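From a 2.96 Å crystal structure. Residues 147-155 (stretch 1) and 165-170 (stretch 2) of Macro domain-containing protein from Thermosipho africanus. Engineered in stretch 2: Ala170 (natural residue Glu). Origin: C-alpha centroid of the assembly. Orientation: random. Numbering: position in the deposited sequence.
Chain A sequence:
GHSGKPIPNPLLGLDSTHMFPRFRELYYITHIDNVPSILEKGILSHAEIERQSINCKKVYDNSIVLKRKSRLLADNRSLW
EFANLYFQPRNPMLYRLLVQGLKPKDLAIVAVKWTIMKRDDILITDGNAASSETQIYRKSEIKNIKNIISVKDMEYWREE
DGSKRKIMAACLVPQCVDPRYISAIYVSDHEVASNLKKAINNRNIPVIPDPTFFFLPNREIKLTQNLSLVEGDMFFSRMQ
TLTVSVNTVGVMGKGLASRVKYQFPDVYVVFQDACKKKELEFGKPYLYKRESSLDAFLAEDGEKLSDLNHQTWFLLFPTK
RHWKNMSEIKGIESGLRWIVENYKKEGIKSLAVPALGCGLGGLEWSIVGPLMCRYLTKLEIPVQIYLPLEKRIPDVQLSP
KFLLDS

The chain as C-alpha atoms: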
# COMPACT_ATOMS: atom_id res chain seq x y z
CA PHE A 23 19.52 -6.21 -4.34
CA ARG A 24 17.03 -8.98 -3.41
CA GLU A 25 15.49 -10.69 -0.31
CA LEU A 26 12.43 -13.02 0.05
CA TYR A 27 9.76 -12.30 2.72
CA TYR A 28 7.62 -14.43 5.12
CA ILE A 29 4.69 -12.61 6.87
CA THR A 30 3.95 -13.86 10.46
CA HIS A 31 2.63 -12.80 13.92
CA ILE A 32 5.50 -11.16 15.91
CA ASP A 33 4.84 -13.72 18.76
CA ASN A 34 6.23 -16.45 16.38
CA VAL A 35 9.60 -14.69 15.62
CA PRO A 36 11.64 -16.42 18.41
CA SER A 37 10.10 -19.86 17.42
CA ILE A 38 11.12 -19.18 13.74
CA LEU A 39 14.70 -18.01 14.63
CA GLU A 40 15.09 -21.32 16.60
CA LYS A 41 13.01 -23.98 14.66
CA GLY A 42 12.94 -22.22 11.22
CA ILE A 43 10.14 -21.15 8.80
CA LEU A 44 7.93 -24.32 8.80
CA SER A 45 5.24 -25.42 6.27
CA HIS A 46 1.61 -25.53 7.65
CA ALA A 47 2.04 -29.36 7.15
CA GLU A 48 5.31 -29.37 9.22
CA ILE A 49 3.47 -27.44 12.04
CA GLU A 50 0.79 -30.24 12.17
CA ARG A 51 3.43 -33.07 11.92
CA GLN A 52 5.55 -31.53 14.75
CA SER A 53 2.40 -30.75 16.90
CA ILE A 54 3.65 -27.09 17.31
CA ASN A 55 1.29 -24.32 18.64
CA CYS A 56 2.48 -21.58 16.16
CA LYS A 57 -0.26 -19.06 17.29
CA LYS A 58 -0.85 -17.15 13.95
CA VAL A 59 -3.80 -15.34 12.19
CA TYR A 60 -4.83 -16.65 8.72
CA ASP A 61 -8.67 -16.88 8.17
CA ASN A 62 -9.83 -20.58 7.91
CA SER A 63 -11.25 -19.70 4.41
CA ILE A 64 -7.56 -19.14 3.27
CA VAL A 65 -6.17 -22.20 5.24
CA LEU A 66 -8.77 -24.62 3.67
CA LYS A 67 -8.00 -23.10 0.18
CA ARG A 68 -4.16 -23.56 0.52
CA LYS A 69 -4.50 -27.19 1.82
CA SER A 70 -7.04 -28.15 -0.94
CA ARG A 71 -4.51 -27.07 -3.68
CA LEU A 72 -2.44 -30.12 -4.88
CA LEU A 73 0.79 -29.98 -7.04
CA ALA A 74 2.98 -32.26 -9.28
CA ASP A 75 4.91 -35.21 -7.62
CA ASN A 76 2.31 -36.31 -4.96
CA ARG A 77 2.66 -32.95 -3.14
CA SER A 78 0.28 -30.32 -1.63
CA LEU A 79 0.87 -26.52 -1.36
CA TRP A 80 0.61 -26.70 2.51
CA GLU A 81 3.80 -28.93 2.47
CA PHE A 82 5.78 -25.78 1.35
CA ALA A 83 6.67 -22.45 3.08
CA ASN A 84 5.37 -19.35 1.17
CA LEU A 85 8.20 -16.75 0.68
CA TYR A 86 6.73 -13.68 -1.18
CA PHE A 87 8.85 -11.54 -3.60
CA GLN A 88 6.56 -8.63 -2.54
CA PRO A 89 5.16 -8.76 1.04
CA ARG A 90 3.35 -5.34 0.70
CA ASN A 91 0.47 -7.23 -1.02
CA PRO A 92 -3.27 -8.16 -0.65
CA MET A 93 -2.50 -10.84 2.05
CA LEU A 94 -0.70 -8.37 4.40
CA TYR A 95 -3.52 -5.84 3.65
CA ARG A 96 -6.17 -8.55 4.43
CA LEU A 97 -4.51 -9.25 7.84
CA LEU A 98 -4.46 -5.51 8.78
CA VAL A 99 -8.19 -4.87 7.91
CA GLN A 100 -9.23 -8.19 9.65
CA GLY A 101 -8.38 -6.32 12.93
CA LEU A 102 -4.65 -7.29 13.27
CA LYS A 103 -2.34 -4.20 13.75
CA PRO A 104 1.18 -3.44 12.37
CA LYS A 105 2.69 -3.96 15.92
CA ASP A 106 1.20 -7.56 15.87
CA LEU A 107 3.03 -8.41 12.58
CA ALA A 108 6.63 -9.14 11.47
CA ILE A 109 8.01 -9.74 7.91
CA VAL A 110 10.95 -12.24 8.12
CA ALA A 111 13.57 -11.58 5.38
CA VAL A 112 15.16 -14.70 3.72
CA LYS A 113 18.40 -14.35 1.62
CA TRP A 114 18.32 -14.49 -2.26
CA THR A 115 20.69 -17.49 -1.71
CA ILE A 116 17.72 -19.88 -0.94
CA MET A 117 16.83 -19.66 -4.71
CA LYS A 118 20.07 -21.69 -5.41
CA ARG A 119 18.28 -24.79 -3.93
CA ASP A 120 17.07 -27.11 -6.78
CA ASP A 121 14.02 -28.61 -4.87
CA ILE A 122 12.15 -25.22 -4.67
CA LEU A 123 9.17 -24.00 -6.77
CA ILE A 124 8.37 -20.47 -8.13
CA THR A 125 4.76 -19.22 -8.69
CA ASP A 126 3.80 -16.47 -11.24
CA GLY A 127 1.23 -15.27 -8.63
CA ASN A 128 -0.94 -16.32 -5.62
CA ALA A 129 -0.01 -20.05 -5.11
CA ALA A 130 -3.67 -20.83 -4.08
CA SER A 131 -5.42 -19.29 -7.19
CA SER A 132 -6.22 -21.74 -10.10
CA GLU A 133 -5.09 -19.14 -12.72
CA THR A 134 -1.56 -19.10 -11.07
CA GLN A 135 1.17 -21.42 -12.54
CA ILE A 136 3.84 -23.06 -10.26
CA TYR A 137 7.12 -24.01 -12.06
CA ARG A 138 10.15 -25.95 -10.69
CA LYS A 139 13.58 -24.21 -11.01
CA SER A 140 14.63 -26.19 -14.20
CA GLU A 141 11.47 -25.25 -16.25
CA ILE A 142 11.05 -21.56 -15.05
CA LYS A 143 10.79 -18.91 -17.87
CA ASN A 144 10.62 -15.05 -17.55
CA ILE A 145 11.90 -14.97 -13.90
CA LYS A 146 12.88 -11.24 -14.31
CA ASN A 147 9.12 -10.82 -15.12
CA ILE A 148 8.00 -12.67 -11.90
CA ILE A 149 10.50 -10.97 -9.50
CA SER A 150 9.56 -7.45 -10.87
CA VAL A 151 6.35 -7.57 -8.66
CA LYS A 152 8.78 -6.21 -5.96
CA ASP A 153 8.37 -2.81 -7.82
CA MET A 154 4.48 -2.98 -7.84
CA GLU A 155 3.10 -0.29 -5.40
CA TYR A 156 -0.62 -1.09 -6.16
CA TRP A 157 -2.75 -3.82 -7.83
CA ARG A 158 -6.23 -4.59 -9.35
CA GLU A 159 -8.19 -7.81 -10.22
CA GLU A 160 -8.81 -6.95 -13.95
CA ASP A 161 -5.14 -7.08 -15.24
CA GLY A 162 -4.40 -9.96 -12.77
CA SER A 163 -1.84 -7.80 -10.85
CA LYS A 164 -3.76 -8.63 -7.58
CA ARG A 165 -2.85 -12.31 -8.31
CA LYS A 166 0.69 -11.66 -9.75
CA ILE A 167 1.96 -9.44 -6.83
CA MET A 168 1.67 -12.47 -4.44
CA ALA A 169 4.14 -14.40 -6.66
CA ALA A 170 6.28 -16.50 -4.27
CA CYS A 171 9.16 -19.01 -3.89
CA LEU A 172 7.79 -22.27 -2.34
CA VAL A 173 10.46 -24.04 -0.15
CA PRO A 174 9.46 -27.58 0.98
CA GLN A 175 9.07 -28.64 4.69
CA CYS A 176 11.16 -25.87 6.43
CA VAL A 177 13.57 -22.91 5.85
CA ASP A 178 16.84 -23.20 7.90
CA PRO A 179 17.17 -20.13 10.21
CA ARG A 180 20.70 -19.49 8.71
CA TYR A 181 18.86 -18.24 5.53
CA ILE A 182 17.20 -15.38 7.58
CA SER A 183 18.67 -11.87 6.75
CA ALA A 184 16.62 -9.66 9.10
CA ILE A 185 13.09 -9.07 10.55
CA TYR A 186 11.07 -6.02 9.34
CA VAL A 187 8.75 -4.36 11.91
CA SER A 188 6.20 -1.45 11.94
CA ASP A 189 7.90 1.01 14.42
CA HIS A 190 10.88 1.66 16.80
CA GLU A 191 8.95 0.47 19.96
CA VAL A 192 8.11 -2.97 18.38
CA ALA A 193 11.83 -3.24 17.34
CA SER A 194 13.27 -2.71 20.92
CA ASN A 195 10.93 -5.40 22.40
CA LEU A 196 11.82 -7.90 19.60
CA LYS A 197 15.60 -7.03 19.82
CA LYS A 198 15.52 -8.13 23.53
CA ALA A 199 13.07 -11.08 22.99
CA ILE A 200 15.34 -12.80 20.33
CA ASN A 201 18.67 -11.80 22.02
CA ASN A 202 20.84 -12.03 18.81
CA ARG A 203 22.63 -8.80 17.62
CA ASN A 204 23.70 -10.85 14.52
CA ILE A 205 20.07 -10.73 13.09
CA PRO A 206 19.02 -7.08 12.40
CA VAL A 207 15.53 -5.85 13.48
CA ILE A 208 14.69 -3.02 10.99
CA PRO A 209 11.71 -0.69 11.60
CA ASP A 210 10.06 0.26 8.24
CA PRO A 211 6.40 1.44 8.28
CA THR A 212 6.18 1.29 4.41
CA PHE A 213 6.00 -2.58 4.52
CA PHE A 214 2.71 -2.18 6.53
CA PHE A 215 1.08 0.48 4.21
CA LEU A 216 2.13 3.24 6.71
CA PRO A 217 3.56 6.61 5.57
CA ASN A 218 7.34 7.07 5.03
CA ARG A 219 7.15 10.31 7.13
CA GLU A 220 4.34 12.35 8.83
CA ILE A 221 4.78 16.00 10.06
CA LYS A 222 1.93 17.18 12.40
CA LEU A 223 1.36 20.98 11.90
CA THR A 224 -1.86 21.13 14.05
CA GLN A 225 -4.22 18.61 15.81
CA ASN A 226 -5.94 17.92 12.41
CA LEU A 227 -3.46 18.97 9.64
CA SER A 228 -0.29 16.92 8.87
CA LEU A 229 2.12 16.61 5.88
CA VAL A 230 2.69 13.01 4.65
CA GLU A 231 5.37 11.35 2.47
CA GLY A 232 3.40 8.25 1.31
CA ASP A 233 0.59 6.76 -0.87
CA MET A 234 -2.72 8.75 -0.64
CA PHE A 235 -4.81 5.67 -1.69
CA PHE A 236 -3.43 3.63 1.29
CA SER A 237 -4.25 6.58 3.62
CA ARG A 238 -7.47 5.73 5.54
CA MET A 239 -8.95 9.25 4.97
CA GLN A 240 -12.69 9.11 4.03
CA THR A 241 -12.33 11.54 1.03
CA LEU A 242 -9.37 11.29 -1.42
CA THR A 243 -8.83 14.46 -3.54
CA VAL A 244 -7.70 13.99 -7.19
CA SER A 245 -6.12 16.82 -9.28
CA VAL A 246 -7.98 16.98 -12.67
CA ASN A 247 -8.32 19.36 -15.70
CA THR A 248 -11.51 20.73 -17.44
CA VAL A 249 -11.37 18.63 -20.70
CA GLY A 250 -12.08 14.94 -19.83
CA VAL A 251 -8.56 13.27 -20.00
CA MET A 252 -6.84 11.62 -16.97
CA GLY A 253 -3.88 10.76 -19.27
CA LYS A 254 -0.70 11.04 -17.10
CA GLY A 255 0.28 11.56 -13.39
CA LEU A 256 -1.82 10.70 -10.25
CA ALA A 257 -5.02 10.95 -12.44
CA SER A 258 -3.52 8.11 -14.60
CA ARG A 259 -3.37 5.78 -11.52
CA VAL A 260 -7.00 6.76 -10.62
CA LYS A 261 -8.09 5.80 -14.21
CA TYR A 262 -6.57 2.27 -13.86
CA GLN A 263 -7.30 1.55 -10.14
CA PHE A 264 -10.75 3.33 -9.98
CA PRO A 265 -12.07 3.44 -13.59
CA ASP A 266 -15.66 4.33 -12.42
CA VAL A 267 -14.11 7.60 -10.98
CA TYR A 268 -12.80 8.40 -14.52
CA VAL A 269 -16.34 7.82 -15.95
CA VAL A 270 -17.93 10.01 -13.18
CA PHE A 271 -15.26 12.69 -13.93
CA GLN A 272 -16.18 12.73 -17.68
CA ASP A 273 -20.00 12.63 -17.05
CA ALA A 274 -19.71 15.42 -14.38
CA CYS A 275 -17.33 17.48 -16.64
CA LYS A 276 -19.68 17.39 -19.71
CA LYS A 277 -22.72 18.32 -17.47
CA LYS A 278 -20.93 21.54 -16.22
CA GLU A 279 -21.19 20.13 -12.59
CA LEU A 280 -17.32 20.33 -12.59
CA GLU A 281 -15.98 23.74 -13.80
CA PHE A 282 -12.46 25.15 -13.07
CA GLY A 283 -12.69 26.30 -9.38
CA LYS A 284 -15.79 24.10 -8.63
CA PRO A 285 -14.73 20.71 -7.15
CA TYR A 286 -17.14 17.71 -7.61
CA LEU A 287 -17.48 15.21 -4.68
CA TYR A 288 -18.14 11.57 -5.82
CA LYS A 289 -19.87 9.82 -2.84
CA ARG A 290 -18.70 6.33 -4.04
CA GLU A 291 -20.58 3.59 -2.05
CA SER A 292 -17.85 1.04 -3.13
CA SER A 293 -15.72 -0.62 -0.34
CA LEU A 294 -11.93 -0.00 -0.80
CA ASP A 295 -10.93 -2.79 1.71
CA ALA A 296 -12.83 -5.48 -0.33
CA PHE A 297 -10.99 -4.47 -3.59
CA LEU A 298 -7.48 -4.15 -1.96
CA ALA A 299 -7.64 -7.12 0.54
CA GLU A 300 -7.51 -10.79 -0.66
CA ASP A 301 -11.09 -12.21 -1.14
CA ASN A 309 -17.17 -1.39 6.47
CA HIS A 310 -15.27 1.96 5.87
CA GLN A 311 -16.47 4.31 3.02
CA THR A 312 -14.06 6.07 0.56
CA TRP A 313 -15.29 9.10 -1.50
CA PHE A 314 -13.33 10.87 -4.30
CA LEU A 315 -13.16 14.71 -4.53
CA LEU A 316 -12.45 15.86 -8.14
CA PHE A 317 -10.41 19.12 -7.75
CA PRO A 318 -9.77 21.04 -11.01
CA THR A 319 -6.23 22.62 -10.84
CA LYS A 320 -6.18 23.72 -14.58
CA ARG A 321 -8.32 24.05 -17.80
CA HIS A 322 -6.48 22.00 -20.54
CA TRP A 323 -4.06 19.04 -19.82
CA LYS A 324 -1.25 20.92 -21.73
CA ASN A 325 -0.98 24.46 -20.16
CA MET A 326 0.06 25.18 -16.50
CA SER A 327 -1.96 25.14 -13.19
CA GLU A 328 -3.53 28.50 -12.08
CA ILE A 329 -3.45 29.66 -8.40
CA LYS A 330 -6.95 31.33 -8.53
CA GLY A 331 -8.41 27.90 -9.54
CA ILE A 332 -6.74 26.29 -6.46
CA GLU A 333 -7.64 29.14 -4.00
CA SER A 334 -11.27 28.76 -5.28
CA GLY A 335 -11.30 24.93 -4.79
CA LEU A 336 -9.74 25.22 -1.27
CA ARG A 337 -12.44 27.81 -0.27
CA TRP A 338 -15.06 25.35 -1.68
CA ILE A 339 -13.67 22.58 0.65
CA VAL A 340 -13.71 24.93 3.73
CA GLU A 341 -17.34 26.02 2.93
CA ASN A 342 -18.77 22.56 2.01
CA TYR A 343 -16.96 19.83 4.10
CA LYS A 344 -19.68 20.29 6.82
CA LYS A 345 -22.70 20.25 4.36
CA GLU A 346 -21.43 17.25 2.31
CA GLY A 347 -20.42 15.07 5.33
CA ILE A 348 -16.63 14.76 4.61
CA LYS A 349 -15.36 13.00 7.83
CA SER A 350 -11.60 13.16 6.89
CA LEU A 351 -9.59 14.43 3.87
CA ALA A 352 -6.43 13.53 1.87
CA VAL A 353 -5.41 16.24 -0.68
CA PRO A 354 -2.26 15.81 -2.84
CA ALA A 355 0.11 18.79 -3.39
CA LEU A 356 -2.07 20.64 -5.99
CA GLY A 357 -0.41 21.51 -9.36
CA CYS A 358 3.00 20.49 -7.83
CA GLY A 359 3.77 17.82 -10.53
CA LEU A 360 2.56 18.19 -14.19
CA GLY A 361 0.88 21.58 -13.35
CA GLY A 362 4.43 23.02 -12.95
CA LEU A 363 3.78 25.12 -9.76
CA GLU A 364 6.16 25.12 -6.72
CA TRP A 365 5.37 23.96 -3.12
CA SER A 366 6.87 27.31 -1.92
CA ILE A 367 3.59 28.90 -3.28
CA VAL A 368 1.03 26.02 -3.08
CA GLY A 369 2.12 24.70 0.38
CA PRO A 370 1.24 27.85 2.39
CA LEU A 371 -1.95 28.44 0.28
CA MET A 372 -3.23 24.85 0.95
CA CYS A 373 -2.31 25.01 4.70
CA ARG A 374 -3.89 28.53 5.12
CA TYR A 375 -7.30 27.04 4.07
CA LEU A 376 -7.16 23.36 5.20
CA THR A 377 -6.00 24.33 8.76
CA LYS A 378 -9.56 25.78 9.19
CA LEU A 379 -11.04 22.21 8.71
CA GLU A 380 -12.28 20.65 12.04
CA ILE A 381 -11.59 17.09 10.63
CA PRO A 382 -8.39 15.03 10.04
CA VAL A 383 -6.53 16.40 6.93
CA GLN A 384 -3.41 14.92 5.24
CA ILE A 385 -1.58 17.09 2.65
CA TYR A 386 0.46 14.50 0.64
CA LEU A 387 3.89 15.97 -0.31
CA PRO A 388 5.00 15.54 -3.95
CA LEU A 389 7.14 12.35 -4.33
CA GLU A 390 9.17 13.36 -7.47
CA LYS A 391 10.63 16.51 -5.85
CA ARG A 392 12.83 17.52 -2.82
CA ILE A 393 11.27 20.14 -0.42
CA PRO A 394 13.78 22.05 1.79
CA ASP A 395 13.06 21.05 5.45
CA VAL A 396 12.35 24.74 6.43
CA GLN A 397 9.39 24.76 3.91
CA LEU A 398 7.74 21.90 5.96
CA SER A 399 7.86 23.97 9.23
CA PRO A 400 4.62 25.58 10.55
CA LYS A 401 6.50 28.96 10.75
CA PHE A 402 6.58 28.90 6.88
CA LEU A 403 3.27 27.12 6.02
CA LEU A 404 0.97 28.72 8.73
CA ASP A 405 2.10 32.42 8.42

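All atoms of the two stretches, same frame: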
# COMPACT_ATOMS: atom_id res chain seq x y z
N ASN A 147 10.54 -11.24 -15.02
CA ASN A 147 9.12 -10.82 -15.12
C ASN A 147 8.41 -11.09 -13.79
O ASN A 147 7.68 -10.21 -13.31
CB ASN A 147 8.43 -11.53 -16.29
CG ASN A 147 7.64 -10.59 -17.17
OD1 ASN A 147 7.27 -9.50 -16.75
ND2 ASN A 147 7.39 -11.00 -18.41
N ILE A 148 8.60 -12.28 -13.21
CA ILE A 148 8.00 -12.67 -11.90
C ILE A 148 8.53 -11.75 -10.80
O ILE A 148 7.70 -11.16 -10.09
CB ILE A 148 8.25 -14.16 -11.59
CG1 ILE A 148 7.28 -15.04 -12.38
CG2 ILE A 148 8.17 -14.42 -10.09
CD1 ILE A 148 7.56 -16.52 -12.27
N ILE A 149 9.85 -11.63 -10.67
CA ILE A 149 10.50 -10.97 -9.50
C ILE A 149 10.30 -9.45 -9.56
O ILE A 149 10.61 -8.79 -8.54
CB ILE A 149 11.99 -11.35 -9.36
CG1 ILE A 149 12.85 -10.78 -10.48
CG2 ILE A 149 12.15 -12.86 -9.23
CD1 ILE A 149 14.23 -10.36 -10.03
N SER A 150 9.81 -8.90 -10.68
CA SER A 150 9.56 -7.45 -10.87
C SER A 150 8.40 -6.97 -9.98
O SER A 150 8.34 -5.76 -9.71
CB SER A 150 9.29 -7.12 -12.31
OG SER A 150 7.97 -7.49 -12.65
N VAL A 151 7.52 -7.88 -9.54
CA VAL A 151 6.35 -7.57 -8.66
C VAL A 151 6.84 -6.87 -7.38
O VAL A 151 5.99 -6.30 -6.65
CB VAL A 151 5.54 -8.83 -8.31
CG1 VAL A 151 4.93 -9.47 -9.55
CG2 VAL A 151 6.34 -9.84 -7.51
N LYS A 152 8.14 -6.94 -7.09
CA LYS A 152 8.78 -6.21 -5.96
C LYS A 152 8.64 -4.69 -6.18
O LYS A 152 8.69 -3.95 -5.18
CB LYS A 152 10.23 -6.67 -5.78
CG LYS A 152 11.05 -5.93 -4.73
CD LYS A 152 10.45 -5.90 -3.34
CE LYS A 152 11.10 -4.85 -2.46
NZ LYS A 152 10.43 -4.73 -1.15
N ASP A 153 8.46 -4.25 -7.43
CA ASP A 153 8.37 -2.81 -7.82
C ASP A 153 6.91 -2.38 -7.99
O ASP A 153 6.69 -1.19 -8.27
CB ASP A 153 9.16 -2.54 -9.10
CG ASP A 153 10.65 -2.84 -8.98
OD1 ASP A 153 11.20 -2.64 -7.87
OD2 ASP A 153 11.24 -3.26 -10.00
N MET A 154 5.94 -3.29 -7.82
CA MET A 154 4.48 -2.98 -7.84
C MET A 154 4.09 -2.29 -6.52
O MET A 154 4.29 -2.91 -5.45
CB MET A 154 3.65 -4.25 -7.99
CG MET A 154 3.38 -4.64 -9.41
SD MET A 154 2.07 -5.89 -9.51
CE MET A 154 2.60 -6.80 -10.96
N GLU A 155 3.50 -1.09 -6.60
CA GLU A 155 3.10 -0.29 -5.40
C GLU A 155 1.58 -0.36 -5.21
O GLU A 155 1.11 0.03 -4.12
CB GLU A 155 3.63 1.15 -5.48
CG GLU A 155 3.83 1.69 -6.89
CD GLU A 155 4.54 3.05 -6.95
OE1 GLU A 155 4.92 3.57 -5.88
OE2 GLU A 155 4.71 3.57 -8.07
N ARG A 165 -3.36 -10.92 -8.37
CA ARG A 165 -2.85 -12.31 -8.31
C ARG A 165 -1.31 -12.25 -8.36
O ARG A 165 -0.68 -12.73 -7.40
CB ARG A 165 -3.44 -13.13 -9.46
CG ARG A 165 -3.13 -14.62 -9.41
CD ARG A 165 -3.70 -15.34 -10.62
NE ARG A 165 -3.27 -14.76 -11.88
CZ ARG A 165 -2.06 -14.91 -12.43
NH1 ARG A 165 -1.13 -15.63 -11.82
NH2 ARG A 165 -1.79 -14.33 -13.58
N LYS A 166 -0.75 -11.63 -9.40
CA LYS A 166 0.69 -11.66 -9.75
C LYS A 166 1.57 -11.15 -8.61
O LYS A 166 2.68 -11.69 -8.45
CB LYS A 166 0.96 -10.84 -11.02
CG LYS A 166 0.37 -11.43 -12.30
CD LYS A 166 0.69 -10.64 -13.54
CE LYS A 166 -0.16 -11.07 -14.72
NZ LYS A 166 0.39 -10.61 -16.01
N ILE A 167 1.13 -10.14 -7.86
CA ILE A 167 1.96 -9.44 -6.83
C ILE A 167 2.27 -10.39 -5.67
O ILE A 167 3.28 -10.17 -4.96
CB ILE A 167 1.27 -8.15 -6.35
CG1 ILE A 167 2.24 -7.30 -5.53
CG2 ILE A 167 -0.01 -8.45 -5.58
CD1 ILE A 167 1.72 -5.92 -5.21
N MET A 168 1.45 -11.43 -5.47
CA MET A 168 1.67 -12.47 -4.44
C MET A 168 2.41 -13.66 -5.04
O MET A 168 2.32 -14.76 -4.46
CB MET A 168 0.33 -12.91 -3.85
CG MET A 168 -0.33 -11.81 -3.06
SD MET A 168 -1.78 -12.38 -2.18
CE MET A 168 -3.02 -12.20 -3.46
N ALA A 169 3.12 -13.46 -6.15
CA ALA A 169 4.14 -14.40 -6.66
C ALA A 169 5.09 -14.71 -5.51
O ALA A 169 5.35 -13.78 -4.69
CB ALA A 169 4.88 -13.82 -7.85
N ALA A 170 5.55 -15.95 -5.43
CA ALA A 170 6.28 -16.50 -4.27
C ALA A 170 7.24 -17.61 -4.70
O ALA A 170 7.04 -18.20 -5.78
CB ALA A 170 5.30 -17.00 -3.24

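The two stretches are held together by a small apolar contact, with no hydrogen bond or salt bridge between them, in which Ile148, Val151 and Met154 of the first stretch pack against a tight turn in the second. Together they bury 285 Å², summed over both sides. Ile148, Val151, Ile167 and Ala169 are buried, and apolar side chains, with no polar group to satisfy, suit such places.

Contacts recur at Ile148, Val151 and Met154 as stretch 1 passes from helix through a 3-10 segment at Ser150 to Lys152, while Ile149 and Lys152 point away. Ser150, outside the contact, donates from OG to Asn147 O at 2.8 Å, linking it to the preceding turn. In stretch 2 a type I turn runs from Lys166 to Ala169, closed by a hydrogen bond from Ala169 N to Lys166 O of 2.9 Å.

Val151 lies at the centre, its CA-to-CB bond directed toward the turn. Its CB is 3.9 Å from Ile167 CA, and its CG1 comes within 3.3 Å of Lys166 O, a van der Waals contact, since a methyl group offers this oxygen no conventional hydrogen bond. A short, branched side chain suits such close backbone packing: the CA atoms of Val151 and Ile167 are 5.1 Å apart.

At one end, Ala169 directs its methyl toward stretch 1, where CB meets Ile148 CG2 at 4.0 Å and Val151 CG2 at 4.3 Å; its small methyl touches both branched residues. At the other, Ile167 extends with both chi angles t, and its longer branch carries CD1 to within 3.8 Å of Met154 CB. The flexible Met154 side chain continues alongside the turn until CE lies 4.4 Å from Lys166 CB. Lys166 thus contributes aliphatic surface near its backbone while its amino end leads away, keeping the charge out of the apolar contact.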